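Side-chain contacts in GCN5-related N-acetyltransferase (Ralstonia eutropha JMP134, PDB 2Q0Y), which belongs to the GNAT family of acetyltransferases and so probably transfers an acyl group from a donor to an acceptor molecule: residues F54-E59 with M109-A114; P76-H81 with D85-I90. All blocks are in the same frame, centred on the assembly; numbering follows the deposited sequence.

Interaction 1. Residues F54-E59 with M109-A114; sequences FGWVME and MNRAEA
Trp-56 and Arg-111 mark the nearest approach of the two backbones, their CA atoms 7.6 Å apart, where strand 54-60 runs beneath helix 104-118. This is the helix-on-sheet packing of the GNAT fold, and the helix is the one that follows strand 86-95 in the chain. Both residues send their CA-CB bonds toward each other.

The indole of Trp-56 carries nearly everything on the strand side. Its CG stands anti to the carbonyl carbon (chi1 -53°), which lays the ring against the helix with one face presented to Arg-111. CB of Arg-111 sits almost straight above the five-membered ring, 3.8 Å from its centroid, a CH-pi contact; CD of the same chain comes 4.2 Å above the indole plane, over its centre. The arginine chain then bends at chi2 and chi3, and the guanidinium ends up standing on edge, its plane 84° from that of the indole. With CZ 6.0 Å from the centroid of the six-membered ring, any cation-pi attraction is weak at most, and the aliphatic part of the chain does the packing.

The other face of the indole rests on Phe-54, two residues back along the strand, whose CE2 lies 3.5 Å from the ring plane toward its rim. The tryptophan is thus sandwiched between a phenyl ring and an arginine chain. Leu-108 and Glu-115 of the helix and Cys-4 of strand 2-6 also touch it. Ala-112 adds its backbone N, met obliquely by the indole. The pyrrole nitrogen NE1 of Trp-56 comes 3.6 Å from the carbonyl O of Arg-111, close but not hydrogen-bonded.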
ATOM      1  N   PHE A  54       2.171   4.491  15.552  1.00  9.42           N
ATOM      2  CA  PHE A  54       1.744   4.101  16.876  1.00 11.71           C
ATOM      3  C   PHE A  54       1.991   2.589  16.987  1.00 12.73           C
ATOM      4  O   PHE A  54       2.422   1.944  16.042  1.00 13.12           O
ATOM      5  CB  PHE A  54       0.275   4.486  17.108  1.00 14.66           C
ATOM      6  CG  PHE A  54      -0.259   4.074  18.468  1.00 22.11           C
ATOM      7  CD1 PHE A  54       0.189   4.695  19.634  1.00 28.62           C
ATOM      8  CD2 PHE A  54      -1.199   3.040  18.585  1.00 24.59           C
ATOM      9  CE1 PHE A  54      -0.298   4.302  20.903  1.00 23.46           C
ATOM     10  CE2 PHE A  54      -1.677   2.640  19.847  1.00 20.22           C
ATOM     11  CZ  PHE A  54      -1.216   3.278  21.004  1.00 20.66           C
ATOM     12  N   GLY A  55       1.770   2.026  18.158  1.00 14.44           N
ATOM     13  CA  GLY A  55       1.876   0.594  18.304  1.00 11.89           C
ATOM     14  C   GLY A  55       1.970   0.187  19.744  1.00 10.51           C
ATOM     15  O   GLY A  55       1.658   0.975  20.659  1.00 10.39           O
ATOM     16  N   TRP A  56       2.450  -1.037  19.946  1.00 11.40           N
ATOM     17  CA  TRP A  56       2.422  -1.647  21.255  1.00 11.73           C
ATOM     18  C   TRP A  56       3.707  -2.420  21.466  1.00 11.47           C
ATOM     19  O   TRP A  56       4.290  -2.947  20.504  1.00  8.53           O
ATOM     20  CB  TRP A  56       1.225  -2.597  21.360  1.00 14.04           C
ATOM     21  CG  TRP A  56      -0.105  -1.991  21.001  1.00 13.68           C
ATOM     22  CD1 TRP A  56      -0.745  -2.052  19.788  1.00 17.72           C
ATOM     23  CD2 TRP A  56      -0.959  -1.244  21.867  1.00 13.05           C
ATOM     24  NE1 TRP A  56      -1.951  -1.376  19.852  1.00 17.29           N
ATOM     25  CE2 TRP A  56      -2.097  -0.867  21.116  1.00 15.93           C
ATOM     26  CE3 TRP A  56      -0.863  -0.840  23.198  1.00 15.65           C
ATOM     27  CZ2 TRP A  56      -3.142  -0.118  21.669  1.00 18.25           C
ATOM     28  CZ3 TRP A  56      -1.908  -0.108  23.755  1.00 15.85           C
ATOM     29  CH2 TRP A  56      -3.023   0.252  22.990  1.00 15.24           C
ATOM     30  N   VAL A  57       4.133  -2.503  22.718  1.00 11.40           N
ATOM     31  CA  VAL A  57       5.332  -3.239  23.111  1.00 10.29           C
ATOM     32  C   VAL A  57       4.950  -4.304  24.153  1.00 10.87           C
ATOM     33  O   VAL A  57       4.217  -4.014  25.093  1.00 10.03           O
ATOM     34  CB  VAL A  57       6.384  -2.270  23.693  1.00 10.56           C
ATOM     35  CG1 VAL A  57       7.614  -2.998  24.164  1.00 15.71           C
ATOM     36  CG2 VAL A  57       6.755  -1.194  22.642  1.00 16.69           C
HETATM   37  N   MSE A  58       5.416  -5.542  23.975  1.00  9.70           N
HETATM   38  CA  MSE A  58       5.261  -6.581  24.999  1.00 10.01           C
HETATM   39  C   MSE A  58       6.538  -6.674  25.831  1.00  9.30           C
HETATM   40  O   MSE A  58       7.643  -6.801  25.291  1.00  9.81           O
HETATM   41  CB  MSE A  58       4.972  -7.946  24.374  1.00 10.47           C
HETATM   42  CG  MSE A  58       4.541  -9.007  25.360  1.00 14.14           C
HETATM   43 SE   MSE A  58       2.697  -8.676  25.945  0.75 22.31          SE
HETATM   44  CE  MSE A  58       1.788  -9.128  24.329  1.00 21.64           C
ATOM     45  N   GLU A  59       6.374  -6.621  27.146  1.00 10.86           N
ATOM     46  CA  GLU A  59       7.489  -6.630  28.080  1.00  9.49           C
ATOM     47  C   GLU A  59       7.377  -7.752  29.104  1.00  9.49           C
ATOM     48  O   GLU A  59       6.282  -8.114  29.512  1.00 13.00           O
ATOM     49  CB  GLU A  59       7.556  -5.317  28.858  1.00 12.64           C
ATOM     50  CG  GLU A  59       7.619  -4.099  28.011  1.00 17.47           C
ATOM     51  CD  GLU A  59       7.878  -2.873  28.832  1.00 14.73           C
ATOM     52  OE1 GLU A  59       7.282  -2.749  29.921  1.00 21.34           O
ATOM     53  OE2 GLU A  59       8.687  -2.047  28.384  1.00 20.15           O
HETATM   54  N   MSE A 109      -1.026  -8.652  17.380  1.00 11.39           N
HETATM   55  CA  MSE A 109      -1.943  -8.466  16.261  1.00 11.86           C
HETATM   56  C   MSE A 109      -3.348  -8.129  16.750  1.00 11.56           C
HETATM   57  O   MSE A 109      -4.014  -7.268  16.181  1.00 12.33           O
HETATM   58  CB  MSE A 109      -1.981  -9.696  15.374  1.00 12.37           C
HETATM   59  CG  MSE A 109      -0.751  -9.894  14.504  1.00 12.62           C
HETATM   60 SE   MSE A 109      -0.625  -8.628  13.058  0.75 16.01          SE
HETATM   61  CE  MSE A 109      -2.211  -9.137  12.025  1.00 14.79           C
ATOM     62  N   ASN A 110      -3.801  -8.805  17.795  1.00 12.05           N
ATOM     63  CA  ASN A 110      -5.118  -8.521  18.356  1.00 13.55           C
ATOM     64  C   ASN A 110      -5.211  -7.092  18.851  1.00 12.72           C
ATOM     65  O   ASN A 110      -6.236  -6.422  18.628  1.00 12.45           O
ATOM     66  CB  ASN A 110      -5.444  -9.479  19.512  1.00 13.89           C
ATOM     67  CG  ASN A 110      -5.869 -10.852  19.043  1.00 16.33           C
ATOM     68  OD1 ASN A 110      -6.371 -11.023  17.944  1.00 18.27           O
ATOM     69  ND2 ASN A 110      -5.702 -11.840  19.912  1.00 20.39           N
ATOM     70  N   ARG A 111      -4.156  -6.620  19.519  1.00 12.97           N
ATOM     71  CA  ARG A 111      -4.127  -5.230  19.984  1.00 14.33           C
ATOM     72  C   ARG A 111      -4.181  -4.237  18.822  1.00 14.06           C
ATOM     73  O   ARG A 111      -4.867  -3.219  18.903  1.00 13.51           O
ATOM     74  CB  ARG A 111      -2.889  -4.914  20.818  1.00 15.64           C
ATOM     75  CG  ARG A 111      -2.926  -5.406  22.247  1.00 24.99           C
ATOM     76  CD  ARG A 111      -3.531  -4.376  23.256  1.00 37.66           C
ATOM     77  NE  ARG A 111      -4.942  -4.033  23.012  1.00 41.04           N
ATOM     78  CZ  ARG A 111      -5.981  -4.879  23.114  1.00 46.29           C
ATOM     79  NH1 ARG A 111      -5.817  -6.160  23.467  1.00 46.39           N
ATOM     80  NH2 ARG A 111      -7.213  -4.438  22.861  1.00 43.91           N
ATOM     81  N   ALA A 112      -3.429  -4.515  17.767  1.00 12.46           N
ATOM     82  CA  ALA A 112      -3.416  -3.647  16.595  1.00 12.75           C
ATOM     83  C   ALA A 112      -4.773  -3.609  15.921  1.00 11.84           C
ATOM     84  O   ALA A 112      -5.275  -2.525  15.590  1.00 12.22           O
ATOM     85  CB  ALA A 112      -2.341  -4.101  15.601  1.00 14.22           C
ATOM     86  N   GLU A 113      -5.361  -4.775  15.687  1.00 10.83           N
ATOM     87  CA  GLU A 113      -6.684  -4.830  15.061  1.00 10.68           C
ATOM     88  C   GLU A 113      -7.752  -4.121  15.921  1.00 12.73           C
ATOM     89  O   GLU A 113      -8.607  -3.417  15.390  1.00 12.55           O
ATOM     90  CB  GLU A 113      -7.105  -6.257  14.779  1.00 11.13           C
ATOM     91  CG  GLU A 113      -6.218  -6.937  13.733  1.00 12.31           C
ATOM     92  CD  GLU A 113      -6.585  -8.388  13.473  1.00 12.47           C
ATOM     93  OE1 GLU A 113      -7.663  -8.858  13.904  1.00 17.09           O
ATOM     94  OE2 GLU A 113      -5.743  -9.069  12.864  1.00 15.58           O
ATOM     95  N   ALA A 114      -7.684  -4.297  17.238  1.00 12.17           N
ATOM     96  CA  ALA A 114      -8.630  -3.648  18.155  1.00 13.25           C
ATOM     97  C   ALA A 114      -8.485  -2.129  18.133  1.00 13.29           C
ATOM     98  O   ALA A 114      -9.476  -1.408  18.244  1.00 12.50           O
ATOM     99  CB  ALA A 114      -8.436  -4.159  19.559  1.00 14.53           C
TER

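Interaction 2. Residues P76-H81 with D85-I90; sequences PPHPSH and DKRGYI. With FMT (formic acid), chain I.
NH2 of Arg-87 lies over the centre of the His-78 imidazole, 3.5 Å above its plane, while Pro-79 CD covers the opposite face toward the rim. The His-81 ring is likewise lined on both faces, by His-78 CB and by the carbonyl O of Lys-86, and Arg-87 meets it at its edge. There the arginine grips one atom side-on with two nitrogens: NE donates to His-81 NE2 at 3.1 Å (151°) and NH2 donates to that same NE2 at 3.2 Å (146°). The acceptor lies in the guanidinium plane, which stands 80° from the imidazole. The bend at chi3 of Arg-87 brings NE and NH2 side by side onto the ring edge of His-81. At the far side ND1 of His-81 bonds to Gln-84 O, so both ring nitrogens are engaged and its rotation is fixed.

His-78 ND1 takes the Ser-80 backbone N at 3.0 Å, bracing the type I turn from His-78 to His-81. Pro-77 CD packs 3.9 Å from Asp-85 CB, and the extended Lys-86 chain carries NZ out to a formate, with O2 2.6 Å away.

Residues 76-81 lie in the connection between antiparallel strands 63-74 and 86-95, and Arg-87 reaches back to them from the start of the second. Arg-87 also packs on Phe-123 and Val-125 of strand 123-127, while Arg-19, Phe-23 and Trp-43 of the second subunit meet the prolines and His-78.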
ATOM      1  N   PRO A  76      -7.361   6.277  -1.558  1.00 12.08           N
ATOM      2  CA  PRO A  76      -8.653   6.585  -2.206  1.00 11.40           C
ATOM      3  C   PRO A  76      -9.788   5.684  -1.730  1.00 12.96           C
ATOM      4  O   PRO A  76      -9.581   4.478  -1.533  1.00 12.86           O
ATOM      5  CB  PRO A  76      -8.385   6.301  -3.691  1.00 12.32           C
ATOM      6  CG  PRO A  76      -7.179   5.385  -3.680  1.00 13.52           C
ATOM      7  CD  PRO A  76      -6.349   5.870  -2.547  1.00 12.40           C
ATOM      8  N   PRO A  77     -10.992   6.251  -1.564  1.00 12.52           N
ATOM      9  CA  PRO A  77     -12.150   5.387  -1.321  1.00 12.04           C
ATOM     10  C   PRO A  77     -12.154   4.236  -2.315  1.00 10.59           C
ATOM     11  O   PRO A  77     -11.807   4.422  -3.493  1.00 12.17           O
ATOM     12  CB  PRO A  77     -13.326   6.342  -1.512  1.00 10.40           C
ATOM     13  CG  PRO A  77     -12.764   7.637  -0.983  1.00 12.90           C
ATOM     14  CD  PRO A  77     -11.362   7.673  -1.542  1.00 12.33           C
ATOM     15  N   HIS A  78     -12.520   3.057  -1.830  1.00 11.45           N
ATOM     16  CA  HIS A  78     -12.227   1.803  -2.497  1.00 11.24           C
ATOM     17  C   HIS A  78     -13.368   0.835  -2.217  1.00 10.85           C
ATOM     18  O   HIS A  78     -14.034   0.952  -1.208  1.00 10.39           O
ATOM     19  CB  HIS A  78     -10.916   1.270  -1.914  1.00 12.78           C
ATOM     20  CG  HIS A  78     -10.408   0.017  -2.553  1.00 14.06           C
ATOM     21  ND1 HIS A  78     -10.822  -1.238  -2.154  1.00 13.26           N
ATOM     22  CD2 HIS A  78      -9.512  -0.179  -3.549  1.00 17.97           C
ATOM     23  CE1 HIS A  78     -10.195  -2.150  -2.876  1.00 13.75           C
ATOM     24  NE2 HIS A  78      -9.402  -1.533  -3.736  1.00 15.63           N
ATOM     25  N   PRO A  79     -13.596  -0.148  -3.097  1.00 12.10           N
ATOM     26  CA  PRO A  79     -14.683  -1.067  -2.779  1.00 11.99           C
ATOM     27  C   PRO A  79     -14.585  -1.810  -1.431  1.00 11.92           C
ATOM     28  O   PRO A  79     -15.617  -2.221  -0.905  1.00 13.85           O
ATOM     29  CB  PRO A  79     -14.651  -2.054  -3.945  1.00 12.86           C
ATOM     30  CG  PRO A  79     -13.981  -1.309  -5.054  1.00 14.20           C
ATOM     31  CD  PRO A  79     -12.983  -0.447  -4.406  1.00 12.78           C
ATOM     32  N   SER A  80     -13.384  -1.977  -0.878  1.00 12.52           N
ATOM     33  CA  SER A  80     -13.228  -2.588   0.443  1.00 11.83           C
ATOM     34  C   SER A  80     -13.458  -1.599   1.587  1.00 12.88           C
ATOM     35  O   SER A  80     -13.476  -1.992   2.749  1.00 14.00           O
ATOM     36  CB  SER A  80     -11.845  -3.218   0.558  1.00 12.86           C
ATOM     37  OG  SER A  80     -11.748  -4.338  -0.317  1.00 18.10           O
ATOM     38  N   HIS A  81     -13.605  -0.321   1.258  1.00 11.67           N
ATOM     39  CA  HIS A  81     -13.841   0.743   2.235  1.00 11.23           C
ATOM     40  C   HIS A  81     -14.448   1.938   1.493  1.00 10.53           C
ATOM     41  O   HIS A  81     -13.829   3.001   1.347  1.00 10.91           O
ATOM     42  CB  HIS A  81     -12.576   1.098   3.043  1.00 12.41           C
ATOM     43  CG  HIS A  81     -11.353   1.383   2.226  1.00 11.81           C
ATOM     44  ND1 HIS A  81     -11.024   2.655   1.802  1.00 11.00           N
ATOM     45  CD2 HIS A  81     -10.338   0.578   1.830  1.00 12.32           C
ATOM     46  CE1 HIS A  81      -9.868   2.608   1.155  1.00 13.12           C
ATOM     47  NE2 HIS A  81      -9.434   1.359   1.159  1.00 12.72           N
ATOM     48  N   ASP A  85     -11.518   7.323   3.091  1.00 11.85           N
ATOM     49  CA  ASP A  85     -10.328   7.674   2.323  1.00 11.58           C
ATOM     50  C   ASP A  85      -9.053   7.332   3.116  1.00 11.24           C
ATOM     51  O   ASP A  85      -8.085   8.113   3.177  1.00 11.61           O
ATOM     52  CB  ASP A  85     -10.350   9.158   1.934  1.00 12.40           C
ATOM     53  CG  ASP A  85     -10.394  10.089   3.135  1.00 16.00           C
ATOM     54  OD1 ASP A  85     -10.583   9.623   4.289  1.00 17.22           O
ATOM     55  OD2 ASP A  85     -10.259  11.301   2.913  1.00 21.19           O
ATOM     56  N   LYS A  86      -9.064   6.151   3.717  1.00 13.58           N
ATOM     57  CA  LYS A  86      -7.961   5.690   4.553  1.00 14.27           C
ATOM     58  C   LYS A  86      -8.002   4.166   4.653  1.00 13.68           C
ATOM     59  O   LYS A  86      -9.041   3.536   4.388  1.00 12.14           O
ATOM     60  CB  LYS A  86      -8.028   6.321   5.944  1.00 16.15           C
ATOM     61  CG  LYS A  86      -9.285   5.990   6.722  1.00 19.75           C
ATOM     62  CD  LYS A  86      -9.492   6.921   7.927  1.00 22.98           C
ATOM     63  CE  LYS A  86     -10.861   6.696   8.601  1.00 30.01           C
ATOM     64  NZ  LYS A  86     -11.040   7.565   9.824  1.00 31.72           N
ATOM     65  N   ARG A  87      -6.863   3.584   5.021  1.00 12.32           N
ATOM     66  CA  ARG A  87      -6.827   2.203   5.452  1.00 13.80           C
ATOM     67  C   ARG A  87      -5.784   2.021   6.559  1.00 12.88           C
ATOM     68  O   ARG A  87      -4.858   2.825   6.702  1.00 13.35           O
ATOM     69  CB  ARG A  87      -6.639   1.236   4.269  1.00 16.86           C
ATOM     70  CG  ARG A  87      -5.546   1.540   3.344  1.00 18.98           C
ATOM     71  CD  ARG A  87      -5.392   0.435   2.266  1.00 16.07           C
ATOM     72  NE  ARG A  87      -6.506   0.331   1.320  1.00 13.37           N
ATOM     73  CZ  ARG A  87      -6.512  -0.473   0.254  1.00 16.47           C
ATOM     74  NH1 ARG A  87      -5.452  -1.219  -0.036  1.00 13.99           N
ATOM     75  NH2 ARG A  87      -7.560  -0.530  -0.550  1.00 16.06           N
ATOM     76  N   GLY A  88      -5.990   1.000   7.378  1.00 11.57           N
ATOM     77  CA  GLY A  88      -5.035   0.642   8.411  1.00  9.80           C
ATOM     78  C   GLY A  88      -3.840  -0.058   7.798  1.00 11.15           C
ATOM     79  O   GLY A  88      -3.958  -0.742   6.773  1.00 13.27           O
ATOM     80  N   TYR A  89      -2.677   0.127   8.416  1.00 11.50           N
ATOM     81  CA  TYR A  89      -1.453  -0.530   7.978  1.00 10.94           C
ATOM     82  C   TYR A  89      -0.694  -1.039   9.207  1.00  9.82           C
ATOM     83  O   TYR A  89      -0.470  -0.286  10.155  1.00 11.80           O
ATOM     84  CB  TYR A  89      -0.572   0.412   7.129  1.00 12.72           C
ATOM     85  CG  TYR A  89       0.633  -0.316   6.573  1.00 13.30           C
ATOM     86  CD1 TYR A  89       0.459  -1.430   5.750  1.00 18.66           C
ATOM     87  CD2 TYR A  89       1.928   0.084   6.858  1.00 16.36           C
ATOM     88  CE1 TYR A  89       1.527  -2.135   5.253  1.00 21.36           C
ATOM     89  CE2 TYR A  89       3.021  -0.630   6.352  1.00 15.86           C
ATOM     90  CZ  TYR A  89       2.810  -1.746   5.556  1.00 18.46           C
ATOM     91  OH  TYR A  89       3.871  -2.499   5.015  1.00 19.84           O
ATOM     92  N   ILE A  90      -0.344  -2.313   9.188  1.00 10.15           N
ATOM     93  CA  ILE A  90       0.420  -2.947  10.255  1.00 12.06           C
ATOM     94  C   ILE A  90       1.814  -3.241   9.726  1.00 12.18           C
ATOM     95  O   ILE A  90       1.974  -3.725   8.607  1.00 10.40           O
ATOM     96  CB  ILE A  90      -0.270  -4.250  10.753  1.00 11.90           C
ATOM     97  CG1 ILE A  90      -1.645  -3.911  11.332  1.00 12.45           C
ATOM     98  CG2 ILE A  90       0.609  -4.987  11.776  1.00 16.21           C
ATOM     99  CD1 ILE A  90      -2.450  -5.091  11.770  1.00 12.22           C
TER
HETATM  100  C   FMT I 160     -14.364   6.500  11.322  1.00 56.49           C
HETATM  101  O1  FMT I 160     -15.201   5.691  10.900  1.00 55.19           O
HETATM  102  O2  FMT I 160     -13.232   6.584  10.826  1.00 56.45           O

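Both contacts reach the same sheet, from different places. Interaction 1 holds helix 104-118 on strand 54-60 and works through an aromatic ring and aliphatic carbons; interaction 2 ties the connection before strand 86-95 to the start of that strand and depends on hydrogen bonds between an arginine and a histidine. Each is partly buried, with exposed Arg-111 in the first and exposed Asp-85 in the second at the margin, and interaction 2 buries more, 271 against 144 Å². Interaction 2 lies farther from the centre of the chain, beside the second subunit. They meet in the core, where Ile-90 CD1 packs 4.0 Å from Ala-112 CB.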